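Long-range contacts in chitin oligosaccharide binding protein NagB2 (Paenibacillus sp. FPU-7, PDB 7EHU), which binds short chitin oligosaccharides such as di-N-acetylchitobiose and tri-N-acetylchitotriose, probably as the solute-binding component of an ABC-type sugar importer: residues Thr186-Gly191 / Gly246-Asn251; Lys156-Ala161 / Gln268-Phe273; Leu112-Ile117 / Tyr318-His323; Val30-Arg35 / Pro90-Asn95. One frame throughout, in Å; residues are numbered along the deposited sequence.

Contact 1: Thr186-Gly191 / Gly246-Asn251; sequences TPIALG and GYIDPN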
loop_
_atom_site.group_PDB
_atom_site.type_symbol
_atom_site.label_atom_id
_atom_site.label_comp_id
_atom_site.label_asym_id
_atom_site.label_seq_id
_atom_site.Cartn_x
_atom_site.Cartn_y
_atom_site.Cartn_z
ATOM N N THR A 186 2.568 17.001 -18.404
ATOM C CA THR A 186 2.851 15.589 -18.139
ATOM C C THR A 186 1.622 14.966 -17.477
ATOM O O THR A 186 1.236 15.401 -16.386
ATOM C CB THR A 186 4.056 15.453 -17.210
ATOM O OG1 THR A 186 5.176 16.138 -17.773
ATOM C CG2 THR A 186 4.425 13.984 -16.979
ATOM N N PRO A 187 0.956 13.995 -18.094
ATOM C CA PRO A 187 -0.338 13.583 -17.531
ATOM C C PRO A 187 -0.256 12.831 -16.214
ATOM O O PRO A 187 -0.982 13.180 -15.276
ATOM C CB PRO A 187 -0.986 12.770 -18.662
ATOM C CG PRO A 187 -0.342 13.344 -19.918
ATOM C CD PRO A 187 1.099 13.511 -19.482
ATOM N N ILE A 188 0.611 11.820 -16.117
ATOM C CA ILE A 188 0.645 10.904 -14.976
ATOM C C ILE A 188 2.056 10.872 -14.398
ATOM O O ILE A 188 3.000 10.448 -15.076
ATOM C CB ILE A 188 0.223 9.476 -15.366
ATOM C CG1 ILE A 188 -1.157 9.442 -16.022
ATOM C CG2 ILE A 188 0.256 8.563 -14.145
ATOM C CD1 ILE A 188 -1.502 8.131 -16.695
ATOM N N ALA A 189 2.196 11.325 -13.153
ATOM C CA ALA A 189 3.440 11.153 -12.414
ATOM C C ALA A 189 3.587 9.713 -11.956
ATOM O O ALA A 189 2.611 9.062 -11.581
ATOM C CB ALA A 189 3.433 12.059 -11.189
ATOM N N LEU A 190 4.821 9.212 -11.967
ATOM C CA LEU A 190 5.079 7.878 -11.456
ATOM C C LEU A 190 6.603 7.764 -11.297
ATOM O O LEU A 190 7.359 8.046 -12.238
ATOM C CB LEU A 190 4.589 6.851 -12.467
ATOM C CG LEU A 190 4.237 5.463 -11.906
ATOM C CD1 LEU A 190 3.416 4.662 -12.959
ATOM C CD2 LEU A 190 5.260 4.683 -11.201
ATOM N N GLY A 191 7.065 7.372 -10.115
ATOM C CA GLY A 191 8.459 7.046 -9.882
ATOM C C GLY A 191 8.604 5.553 -9.701
ATOM O O GLY A 191 8.205 5.021 -8.671
ATOM N N GLY A 246 3.161 8.745 -24.065
ATOM C CA GLY A 246 3.678 9.837 -23.261
ATOM C C GLY A 246 2.773 10.258 -22.124
ATOM O O GLY A 246 2.947 11.344 -21.560
ATOM N N TYR A 247 1.813 9.421 -21.749
ATOM C CA TYR A 247 0.916 9.766 -20.655
ATOM C C TYR A 247 1.580 9.517 -19.302
ATOM O O TYR A 247 1.461 10.337 -18.395
ATOM C CB TYR A 247 -0.406 9.013 -20.812
ATOM C CG TYR A 247 -1.201 9.299 -22.088
ATOM C CD1 TYR A 247 -1.088 10.514 -22.764
ATOM C CD2 TYR A 247 -2.100 8.363 -22.586
ATOM C CE1 TYR A 247 -1.841 10.780 -23.896
ATOM C CE2 TYR A 247 -2.850 8.616 -23.723
ATOM C CZ TYR A 247 -2.706 9.828 -24.374
ATOM O OH TYR A 247 -3.444 10.143 -25.490
ATOM N N ILE A 248 2.303 8.408 -19.150
ATOM C CA ILE A 248 3.173 8.206 -17.997
ATOM C C ILE A 248 4.454 9.006 -18.217
ATOM O O ILE A 248 5.004 9.017 -19.322
ATOM C CB ILE A 248 3.460 6.706 -17.794
ATOM C CG1 ILE A 248 2.198 5.970 -17.342
ATOM C CG2 ILE A 248 4.580 6.493 -16.779
ATOM C CD1 ILE A 248 2.275 4.429 -17.447
ATOM N N ASP A 249 4.911 9.722 -17.179
ATOM C CA ASP A 249 6.140 10.521 -17.199
ATOM C C ASP A 249 7.251 9.742 -17.901
ATOM O O ASP A 249 7.581 8.634 -17.478
ATOM C CB ASP A 249 6.560 10.814 -15.757
ATOM C CG ASP A 249 7.730 11.772 -15.650
ATOM O OD1 ASP A 249 8.452 11.988 -16.639
ATOM O OD2 ASP A 249 7.919 12.319 -14.538
ATOM N N PRO A 250 7.847 10.276 -18.976
ATOM C CA PRO A 250 8.917 9.529 -19.662
ATOM C C PRO A 250 10.088 9.206 -18.780
ATOM O O PRO A 250 10.875 8.327 -19.145
ATOM C CB PRO A 250 9.354 10.464 -20.804
ATOM C CG PRO A 250 8.908 11.817 -20.393
ATOM C CD PRO A 250 7.605 11.575 -19.631
ATOM N N ASN A 251 10.278 9.889 -17.653
ATOM C CA ASN A 251 11.394 9.541 -16.790
ATOM C C ASN A 251 10.992 8.642 -15.637
ATOM O O ASN A 251 11.721 8.570 -14.642
ATOM C CB ASN A 251 12.113 10.776 -16.279
ATOM C CG ASN A 251 13.564 10.493 -15.909
ATOM O OD1 ASN A 251 14.190 9.547 -16.399
ATOM N ND2 ASN A 251 14.111 11.341 -15.052
HETATM O O HOH W 1 7.049 11.010 -12.328
#
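Ile-188 is bonded through both its N and its O to the turn at Tyr-247 to Asp-249: its N donates to Tyr-247 O at 2.8 Å, in a bent bond of 135° at the hydrogen, and its O accepts from Asp-249 N at 2.9 Å. The O of Tyr-247 is also in contact with apolar carbon, Pro-187 CD at 3.4 Å. Beside it, Pro-187 CG lies 4.1 Å from Tyr-247 CD1. Ile-188 CD1 approaches Ile-248 CG1. Thr-186, its CG2 anti to the backbone N (OG1 at chi1 -56°), sets that methyl 3.9 Å from Asp-249 CA. Asp-249 spends its two carboxylate oxygens separately. OD1 receives Asn-251 N from above the carboxylate plane, closing an Asx turn; OD2 accepts a hydrogen bond from water 1 at 2.7 Å, and that water accepts from Leu-190 N. Further out, Leu-177 of helix 170-182 packs on Pro-187, Ile-188 and Tyr-247, and Leu-239 and Leu-242 of helix 230-244 pack on Ile-248. Gly-246, with positive phi, ends that last helix in a Schellman motif. The result is a single beta bridge joining this helix-terminating turn to strand 188-189, a short strand parallel to 271-275 in the mixed sheet of a solute-binding protein of the periplasmic-binding-protein clan.

Contact 2: Lys156-Ala161 / Gln268-Phe273; sequences KLFADA and QAAMLF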
loop_
_atom_site.group_PDB
_atom_site.type_symbol
_atom_site.label_atom_id
_atom_site.label_comp_id
_atom_site.label_asym_id
_atom_site.label_seq_id
_atom_site.Cartn_x
_atom_site.Cartn_y
_atom_site.Cartn_z
ATOM N N LYS A 156 -6.494 22.266 -11.083
ATOM C CA LYS A 156 -6.058 23.420 -11.872
ATOM C C LYS A 156 -5.508 22.982 -13.220
ATOM O O LYS A 156 -5.875 23.537 -14.255
ATOM C CB LYS A 156 -4.983 24.174 -11.081
ATOM C CG LYS A 156 -4.496 25.529 -11.560
ATOM C CD LYS A 156 -3.356 25.234 -12.500
ATOM C CE LYS A 156 -2.520 26.411 -12.912
ATOM N NZ LYS A 156 -1.456 26.012 -13.928
ATOM N N LEU A 157 -4.607 21.995 -13.229
ATOM C CA LEU A 157 -4.055 21.537 -14.496
ATOM C C LEU A 157 -5.135 20.913 -15.365
ATOM O O LEU A 157 -5.134 21.088 -16.586
ATOM C CB LEU A 157 -2.920 20.547 -14.249
ATOM C CG LEU A 157 -1.650 21.118 -13.627
ATOM C CD1 LEU A 157 -0.685 19.988 -13.305
ATOM C CD2 LEU A 157 -0.971 22.165 -14.520
ATOM N N PHE A 158 -6.066 20.165 -14.763
ATOM C CA PHE A 158 -7.183 19.642 -15.541
ATOM C C PHE A 158 -7.950 20.783 -16.205
ATOM O O PHE A 158 -8.225 20.739 -17.403
ATOM C CB PHE A 158 -8.124 18.792 -14.663
ATOM C CG PHE A 158 -7.786 17.313 -14.615
ATOM C CD1 PHE A 158 -6.477 16.876 -14.450
ATOM C CD2 PHE A 158 -8.786 16.352 -14.701
ATOM C CE1 PHE A 158 -6.177 15.518 -14.363
ATOM C CE2 PHE A 158 -8.486 14.995 -14.632
ATOM C CZ PHE A 158 -7.175 14.582 -14.484
ATOM N N ALA A 159 -8.296 21.819 -15.430
ATOM C CA ALA A 159 -8.991 22.980 -15.995
ATOM C C ALA A 159 -8.165 23.660 -17.085
ATOM O O ALA A 159 -8.715 24.088 -18.110
ATOM C CB ALA A 159 -9.350 23.977 -14.890
ATOM N N ASP A 160 -6.838 23.745 -16.898
ATOM C CA ASP A 160 -5.995 24.322 -17.941
ATOM C C ASP A 160 -6.176 23.589 -19.266
ATOM O O ASP A 160 -6.078 24.200 -20.338
ATOM C CB ASP A 160 -4.519 24.253 -17.541
ATOM C CG ASP A 160 -4.150 25.181 -16.386
ATOM O OD1 ASP A 160 -4.877 26.155 -16.115
ATOM O OD2 ASP A 160 -3.085 24.950 -15.775
ATOM N N ALA A 161 -6.412 22.279 -19.213
ATOM C CA ALA A 161 -6.570 21.448 -20.397
ATOM C C ALA A 161 -8.022 21.300 -20.821
ATOM O O ALA A 161 -8.314 20.501 -21.716
ATOM C CB ALA A 161 -5.958 20.059 -20.156
ATOM N N GLN A 268 3.962 19.390 -11.386
ATOM C CA GLN A 268 4.667 19.078 -12.620
ATOM C C GLN A 268 4.034 17.935 -13.405
ATOM O O GLN A 268 4.547 17.587 -14.476
ATOM C CB GLN A 268 6.155 18.799 -12.321
ATOM C CG GLN A 268 6.838 19.939 -11.543
ATOM C CD GLN A 268 6.613 21.291 -12.160
ATOM O OE1 GLN A 268 6.087 22.225 -11.518
ATOM N NE2 GLN A 268 6.988 21.413 -13.408
ATOM N N ALA A 269 2.950 17.341 -12.904
ATOM C CA ALA A 269 2.183 16.339 -13.630
ATOM C C ALA A 269 0.751 16.410 -13.129
ATOM O O ALA A 269 0.506 16.815 -11.997
ATOM C CB ALA A 269 2.711 14.926 -13.407
ATOM N N ALA A 270 -0.198 15.993 -13.962
ATOM C CA ALA A 270 -1.606 16.257 -13.670
ATOM C C ALA A 270 -2.262 15.270 -12.707
ATOM O O ALA A 270 -3.277 15.616 -12.100
ATOM C CB ALA A 270 -2.407 16.280 -14.972
ATOM N N MET A 271 -1.739 14.058 -12.565
ATOM C CA MET A 271 -2.335 13.084 -11.659
ATOM C C MET A 271 -1.278 12.107 -11.188
ATOM O O MET A 271 -0.170 12.048 -11.719
ATOM C CB MET A 271 -3.519 12.356 -12.304
ATOM C CG MET A 271 -3.118 11.431 -13.438
ATOM S SD MET A 271 -4.503 10.886 -14.477
ATOM C CE MET A 271 -4.503 12.205 -15.676
ATOM N N LEU A 272 -1.658 11.320 -10.188
ATOM C CA LEU A 272 -0.753 10.390 -9.519
ATOM C C LEU A 272 -1.587 9.231 -9.005
ATOM O O LEU A 272 -2.528 9.459 -8.242
ATOM C CB LEU A 272 -0.076 11.091 -8.337
ATOM C CG LEU A 272 0.844 10.233 -7.473
ATOM C CD1 LEU A 272 2.212 10.091 -8.147
ATOM C CD2 LEU A 272 1.020 10.821 -6.113
ATOM N N PHE A 273 -1.271 8.012 -9.415
ATOM C CA PHE A 273 -1.946 6.833 -8.895
ATOM C C PHE A 273 -1.188 6.362 -7.659
ATOM O O PHE A 273 -0.000 6.024 -7.749
ATOM C CB PHE A 273 -2.049 5.725 -9.953
ATOM C CG PHE A 273 -3.046 4.677 -9.568
ATOM C CD1 PHE A 273 -4.383 4.852 -9.863
ATOM C CD2 PHE A 273 -2.675 3.569 -8.827
ATOM C CE1 PHE A 273 -5.329 3.930 -9.458
ATOM C CE2 PHE A 273 -3.635 2.649 -8.400
ATOM C CZ PHE A 273 -4.950 2.819 -8.720
#
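Leu-157, whose side chain packs on Ala-269 and Ala-270, donates its backbone N-H to OD1 of Asn-154, and the same oxygen takes a weak second bond from Lys-156 N. The side chain of Asn-154, the last residue of strand 138-154, thereby holds the first turn of helix 155-160. This helix follows directly on the strand and packs on Ala-269 and Ala-270, which lead into strand 271-275, the antiparallel neighbour of 138-154 in the mixed sheet of this solute-binding fold. Farther round the helix, Lys-156 NZ and Asp-160 OD2 make a salt bridge of 2.7 Å one turn apart, using the syn lone pair of the carboxylate.

Toward residues 268-273 only van der Waals contacts are made, on side-chain carbons and on two backbone carbonyls. Leu-157 brings CD1 to 3.6 Å from Ala-269 O, and its CB lies 4.4 Å from Ala-270 CB. Ala-270 itself is fixed by backbone bonds to Asn-154 and Thr-186. Phe-158, its CG swung to an unusual chi1 of -91°, reaches the same alanine with its ring: CE1 stands 3.9 Å from Ala-270 CB and 3.7 Å from Ala-270 O. Tyr-153, Ile-163 and Pro-167 also meet that ring, and Phe-173, Leu-177 and Leu-180 of helix 170-182 line Met-271. The methionine crosses the phenylalanine at about a right angle; its chain bends at chi3 (89°), and the terminal CE ends 3.8 Å from Phe-158 CZ.

Contact 3: Leu112-Ile117 / Tyr318-His323; sequences LPLNDI and YGFSSH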
loop_
_atom_site.group_PDB
_atom_site.type_symbol
_atom_site.label_atom_id
_atom_site.label_comp_id
_atom_site.label_asym_id
_atom_site.label_seq_id
_atom_site.Cartn_x
_atom_site.Cartn_y
_atom_site.Cartn_z
ATOM N N LEU A 112 3.726 -14.492 16.414
ATOM C CA LEU A 112 2.972 -14.693 17.651
ATOM C C LEU A 112 1.479 -14.682 17.359
ATOM O O LEU A 112 0.987 -13.692 16.814
ATOM C CB LEU A 112 3.325 -13.562 18.624
ATOM C CG LEU A 112 2.814 -13.700 20.060
ATOM C CD1 LEU A 112 3.581 -14.790 20.796
ATOM C CD2 LEU A 112 2.924 -12.375 20.796
ATOM N N PRO A 113 0.717 -15.724 17.721
ATOM C CA PRO A 113 -0.743 -15.622 17.603
ATOM C C PRO A 113 -1.272 -14.664 18.664
ATOM O O PRO A 113 -0.838 -14.671 19.820
ATOM C CB PRO A 113 -1.225 -17.064 17.814
ATOM C CG PRO A 113 -0.165 -17.702 18.605
ATOM C CD PRO A 113 1.141 -17.035 18.231
ATOM N N LEU A 114 -2.226 -13.825 18.257
ATOM C CA LEU A 114 -2.647 -12.686 19.068
ATOM C C LEU A 114 -4.045 -12.803 19.665
ATOM O O LEU A 114 -4.455 -11.902 20.399
ATOM C CB LEU A 114 -2.578 -11.402 18.239
ATOM C CG LEU A 114 -1.210 -11.077 17.653
ATOM C CD1 LEU A 114 -1.252 -9.823 16.826
ATOM C CD2 LEU A 114 -0.168 -10.955 18.745
ATOM N N ASN A 115 -4.780 -13.885 19.400
ATOM C CA ASN A 115 -6.189 -13.932 19.803
ATOM C C ASN A 115 -6.357 -13.706 21.310
ATOM O O ASN A 115 -7.201 -12.912 21.748
ATOM C CB ASN A 115 -6.812 -15.270 19.385
ATOM C CG ASN A 115 -6.739 -15.524 17.878
ATOM O OD1 ASN A 115 -5.674 -15.464 17.277
ATOM N ND2 ASN A 115 -7.865 -15.858 17.283
ATOM N N ASP A 116 -5.583 -14.424 22.133
ATOM C CA ASP A 116 -5.725 -14.273 23.579
ATOM C C ASP A 116 -5.290 -12.885 24.031
ATOM O O ASP A 116 -5.907 -12.296 24.926
ATOM C CB ASP A 116 -4.919 -15.355 24.300
ATOM C CG ASP A 116 -5.698 -16.647 24.486
ATOM O OD1 ASP A 116 -6.869 -16.725 24.040
ATOM O OD2 ASP A 116 -5.138 -17.594 25.099
ATOM N N ILE A 117 -4.223 -12.356 23.432
ATOM C CA ILE A 117 -3.796 -11.007 23.769
ATOM C C ILE A 117 -4.894 -10.007 23.460
ATOM O O ILE A 117 -5.161 -9.090 24.248
ATOM C CB ILE A 117 -2.488 -10.658 23.038
ATOM C CG1 ILE A 117 -1.340 -11.440 23.658
ATOM C CG2 ILE A 117 -2.231 -9.143 23.066
ATOM C CD1 ILE A 117 -0.153 -11.600 22.736
ATOM N N TYR A 318 1.764 -3.983 12.400
ATOM C CA TYR A 318 2.816 -4.666 13.153
ATOM C C TYR A 318 2.444 -6.129 13.386
ATOM O O TYR A 318 1.299 -6.471 13.716
ATOM C CB TYR A 318 3.076 -3.947 14.486
ATOM C CG TYR A 318 3.767 -2.632 14.241
ATOM C CD1 TYR A 318 5.077 -2.598 13.783
ATOM C CD2 TYR A 318 3.106 -1.411 14.399
ATOM C CE1 TYR A 318 5.708 -1.393 13.502
ATOM C CE2 TYR A 318 3.730 -0.212 14.129
ATOM C CZ TYR A 318 5.020 -0.208 13.680
ATOM O OH TYR A 318 5.667 0.958 13.348
ATOM N N GLY A 319 3.461 -6.976 13.204
ATOM C CA GLY A 319 3.462 -8.331 13.701
ATOM C C GLY A 319 4.563 -8.503 14.740
ATOM O O GLY A 319 5.398 -7.608 14.957
ATOM N N PHE A 320 4.561 -9.678 15.370
ATOM C CA PHE A 320 5.348 -9.922 16.568
ATOM C C PHE A 320 6.000 -11.288 16.483
ATOM O O PHE A 320 5.392 -12.245 16.007
ATOM C CB PHE A 320 4.452 -9.791 17.815
ATOM C CG PHE A 320 3.716 -8.482 17.819
ATOM C CD1 PHE A 320 4.325 -7.343 18.316
ATOM C CD2 PHE A 320 2.475 -8.367 17.214
ATOM C CE1 PHE A 320 3.703 -6.117 18.243
ATOM C CE2 PHE A 320 1.841 -7.138 17.135
ATOM C CZ PHE A 320 2.447 -6.012 17.667
ATOM N N SER A 321 7.247 -11.381 16.930
ATOM C CA SER A 321 7.917 -12.673 16.910
ATOM C C SER A 321 7.212 -13.650 17.846
ATOM O O SER A 321 6.771 -13.282 18.934
ATOM C CB SER A 321 9.373 -12.500 17.328
ATOM O OG SER A 321 9.972 -13.777 17.384
ATOM N N SER A 322 7.132 -14.915 17.425
ATOM C CA SER A 322 6.649 -15.957 18.321
ATOM C C SER A 322 7.686 -16.340 19.375
ATOM O O SER A 322 7.347 -17.033 20.343
ATOM C CB SER A 322 6.313 -17.195 17.506
ATOM O OG SER A 322 7.481 -17.621 16.831
ATOM N N HIS A 323 8.922 -15.879 19.220
ATOM C CA HIS A 323 10.047 -16.300 20.043
ATOM C C HIS A 323 10.357 -15.247 21.103
ATOM O O HIS A 323 11.384 -14.577 21.085
ATOM C CB HIS A 323 11.238 -16.557 19.140
ATOM C CG HIS A 323 10.871 -17.300 17.895
ATOM N ND1 HIS A 323 10.340 -18.578 17.915
ATOM C CD2 HIS A 323 10.943 -16.938 16.591
ATOM C CE1 HIS A 323 10.118 -18.969 16.671
ATOM N NE2 HIS A 323 10.494 -18.006 15.851
HETATM O O HOH W 2 2.128 -11.414 15.539
#
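Phe-320, at the end of strand 309-320, opens the contact with its backbone N, which donates to water 2 at 3.0 Å; the same water lies 2.8 Å from Leu-112 O. Its side chain, with CG anti to the carbonyl carbon (chi1 -53°), crosses Leu-114 at about a right angle, and CD2 of the ring is 4.0 Å from both CD1 and CD2 of that leucine. Val-332, Phe-335 and Ile-336 of helix 326-339 meet the ring as well. The carbonyl of Phe-320 then accepts Leu-112 N at 2.8 Å, a nearly straight bond of 169° that reaches the oxygen from 31° off the carbonyl plane. At Ser-321 the chain leaves the mixed sheet of this solute-binding fold, where strand 309-320 pairs antiparallel with 93-97, but its backbone still bonds to Gln-92. Ser-321 O lies 3.5 Å from Leu-112 CB, and Ser-321 OG accepts from His-323 N, forming an ST turn. Ser-322 follows, its CB 3.9 Å from Leu-112 N and its OG bonded to Gly-109 O just upstream of Leu-112. That OG also stands 3.0 Å above the centre of the imidazole ring of His-323, whose NE2 is hydrogen-bonded to ND1 of His-110.

Contact 4: Val30-Arg35 / Pro90-Asn95; sequences VSLTLR and PPQIFN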
loop_
_atom_site.group_PDB
_atom_site.type_symbol
_atom_site.label_atom_id
_atom_site.label_comp_id
_atom_site.label_asym_id
_atom_site.label_seq_id
_atom_site.Cartn_x
_atom_site.Cartn_y
_atom_site.Cartn_z
ATOM N N VAL A 30 15.025 -6.038 29.612
ATOM C CA VAL A 30 14.716 -6.669 28.332
ATOM C C VAL A 30 14.890 -5.639 27.225
ATOM O O VAL A 30 14.496 -4.481 27.371
ATOM C CB VAL A 30 13.293 -7.279 28.359
ATOM C CG1 VAL A 30 12.232 -6.218 28.549
ATOM C CG2 VAL A 30 13.028 -8.080 27.128
ATOM N N SER A 31 15.495 -6.058 26.119
ATOM C CA SER A 31 15.687 -5.205 24.955
ATOM C C SER A 31 14.886 -5.777 23.799
ATOM O O SER A 31 14.995 -6.973 23.496
ATOM C CB SER A 31 17.168 -5.127 24.564
ATOM O OG SER A 31 17.342 -4.325 23.404
ATOM N N LEU A 32 14.087 -4.930 23.156
ATOM C CA LEU A 32 13.261 -5.341 22.025
ATOM C C LEU A 32 13.608 -4.459 20.837
ATOM O O LEU A 32 13.706 -3.238 20.973
ATOM C CB LEU A 32 11.768 -5.188 22.354
ATOM C CG LEU A 32 11.263 -6.097 23.486
ATOM C CD1 LEU A 32 11.381 -5.391 24.821
ATOM C CD2 LEU A 32 9.830 -6.515 23.234
ATOM N N THR A 33 13.789 -5.067 19.678
ATOM C CA THR A 33 13.930 -4.319 18.442
ATOM C C THR A 33 12.561 -4.118 17.820
ATOM O O THR A 33 11.764 -5.058 17.708
ATOM C CB THR A 33 14.865 -5.040 17.482
ATOM O OG1 THR A 33 16.148 -5.151 18.117
ATOM C CG2 THR A 33 14.984 -4.284 16.145
ATOM N N LEU A 34 12.295 -2.880 17.424
ATOM C CA LEU A 34 11.044 -2.480 16.791
ATOM C C LEU A 34 11.398 -2.012 15.384
ATOM O O LEU A 34 11.924 -0.907 15.197
ATOM C CB LEU A 34 10.360 -1.387 17.610
ATOM C CG LEU A 34 8.887 -1.132 17.313
ATOM C CD1 LEU A 34 8.323 -0.127 18.318
ATOM C CD2 LEU A 34 8.644 -0.641 15.878
ATOM N N ARG A 35 11.146 -2.885 14.409
ATOM C CA ARG A 35 11.386 -2.612 13.000
ATOM C C ARG A 35 10.220 -1.827 12.418
ATOM O O ARG A 35 9.079 -2.299 12.435
ATOM C CB ARG A 35 11.562 -3.936 12.256
ATOM C CG ARG A 35 11.597 -3.841 10.733
ATOM C CD ARG A 35 12.878 -3.224 10.164
ATOM N NE ARG A 35 14.046 -3.821 10.775
ATOM C CZ ARG A 35 14.456 -5.076 10.599
ATOM N NH1 ARG A 35 13.790 -5.879 9.783
ATOM N NH2 ARG A 35 15.498 -5.545 11.273
ATOM N N PRO A 90 13.388 -13.123 13.435
ATOM C CA PRO A 90 12.827 -11.784 13.178
ATOM C C PRO A 90 13.048 -10.871 14.369
ATOM O O PRO A 90 13.292 -11.334 15.491
ATOM C CB PRO A 90 11.325 -12.055 12.995
ATOM C CG PRO A 90 11.068 -13.299 13.810
ATOM C CD PRO A 90 12.328 -14.134 13.636
ATOM N N PRO A 91 12.922 -9.565 14.174
ATOM C CA PRO A 91 12.817 -8.649 15.317
ATOM C C PRO A 91 11.615 -9.022 16.177
ATOM O O PRO A 91 10.713 -9.746 15.758
ATOM C CB PRO A 91 12.585 -7.292 14.642
ATOM C CG PRO A 91 13.022 -7.455 13.243
ATOM C CD PRO A 91 12.689 -8.870 12.894
ATOM N N GLN A 92 11.574 -8.468 17.385
ATOM C CA GLN A 92 10.453 -8.744 18.272
ATOM C C GLN A 92 9.153 -8.133 17.752
ATOM O O GLN A 92 8.081 -8.728 17.916
ATOM C CB GLN A 92 10.758 -8.228 19.678
ATOM C CG GLN A 92 11.747 -9.070 20.475
ATOM C CD GLN A 92 13.185 -8.661 20.287
ATOM O OE1 GLN A 92 13.547 -7.892 19.394
ATOM N NE2 GLN A 92 14.010 -9.075 21.223
ATOM N N ILE A 93 9.239 -6.937 17.148
ATOM C CA ILE A 93 8.115 -6.184 16.599
ATOM C C ILE A 93 8.539 -5.706 15.221
ATOM O O ILE A 93 9.664 -5.226 15.060
ATOM C CB ILE A 93 7.773 -4.947 17.467
ATOM C CG1 ILE A 93 7.449 -5.340 18.908
ATOM C CG2 ILE A 93 6.612 -4.179 16.835
ATOM C CD1 ILE A 93 7.502 -4.163 19.881
ATOM N N PHE A 94 7.659 -5.835 14.222
ATOM C CA PHE A 94 8.073 -5.466 12.868
ATOM C C PHE A 94 6.887 -5.101 11.993
ATOM O O PHE A 94 5.831 -5.736 12.057
ATOM C CB PHE A 94 8.861 -6.607 12.173
ATOM C CG PHE A 94 8.282 -7.968 12.445
ATOM C CD1 PHE A 94 7.274 -8.496 11.659
ATOM C CD2 PHE A 94 8.714 -8.713 13.536
ATOM C CE1 PHE A 94 6.695 -9.709 11.977
ATOM C CE2 PHE A 94 8.159 -9.932 13.839
ATOM C CZ PHE A 94 7.164 -10.441 13.051
ATOM N N ASN A 95 7.101 -4.131 11.112
ATOM C CA ASN A 95 6.124 -3.836 10.080
ATOM C C ASN A 95 5.972 -5.065 9.179
ATOM O O ASN A 95 6.961 -5.632 8.697
ATOM C CB ASN A 95 6.577 -2.624 9.274
ATOM C CG ASN A 95 5.570 -2.238 8.214
ATOM O OD1 ASN A 95 5.618 -2.709 7.083
ATOM N ND2 ASN A 95 4.660 -1.354 8.564
HETATM O O HOH W 3 16.699 -8.005 21.108
HETATM O O HOH W 4 16.253 -8.398 17.393
#
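Leu-34 and Arg-35 pair in parallel with Ile-93 and Phe-94, the short strand axes diverging by only 7°. Backbone bonds carry the pairing: Ile-93 N to Thr-33 O at 3.2 Å, Arg-35 N to Ile-93 O at 2.8 Å, and Asn-95 N to Arg-35 O at 3.0 Å. Before Ile-93 a side chain continues the pattern. Gln-92 bends at chi2 (90°), and its OE1 receives Thr-33 N at 2.8 Å from 55° above the amide plane. Gln-92 NE2 bonds to water 3, which donates to Ser-31 O, and to Glu-328.

Side-chain packing differs on the two faces. On one, Leu-34 CG meets Ile-93 CG2 at 3.8 Å; on the other, Arg-35 CB lies 3.8 Å from Phe-94 CB. Pro-91 adds a cover for the arginine: its CG sits 3.5 Å above the guanidinium plane, offset toward the rim on the NH2 side. The charge has other partners, with NE in a salt bridge to Asp-69, NH2 to Glu-84, and NH1 hydrogen-bonded to Asn-76.

The side chain of Asn-95, bonded to Asn-316, is about 5 Å from a bound N-acetylglucosamine. Strand 30-36 thus runs between parallel strands 64-70 and 93-97, as in the three-layer lobe of periplasmic binding proteins. Helix 326-339 packs on the Leu-34 face and helix 73-86 on the face of Arg-35 and Phe-94.

Overall arrangement
From the N terminus, contact 4 closes first, joining strand 30-36 to 93-97 across the excursion through strand 64-70 and two helices. Contact 3 opens next and closes at the end of strand 309-320; its segments are 201 residues apart at their closest ends. Contact 2 lies inside this long loop, and contact 1 nests within contact 2. Contacts 3 and 4 touch, since strands 309-320 and 93-97 are neighbours; contacts 1 and 2 touch likewise through strands 188-189 and 271-275. The two pairs lie on opposite sides of the chain's centre, with contacts 2 and 3 centred about 45 Å apart, yet all reach one mixed sheet, which the long strands 138-154 and 309-320 help to connect.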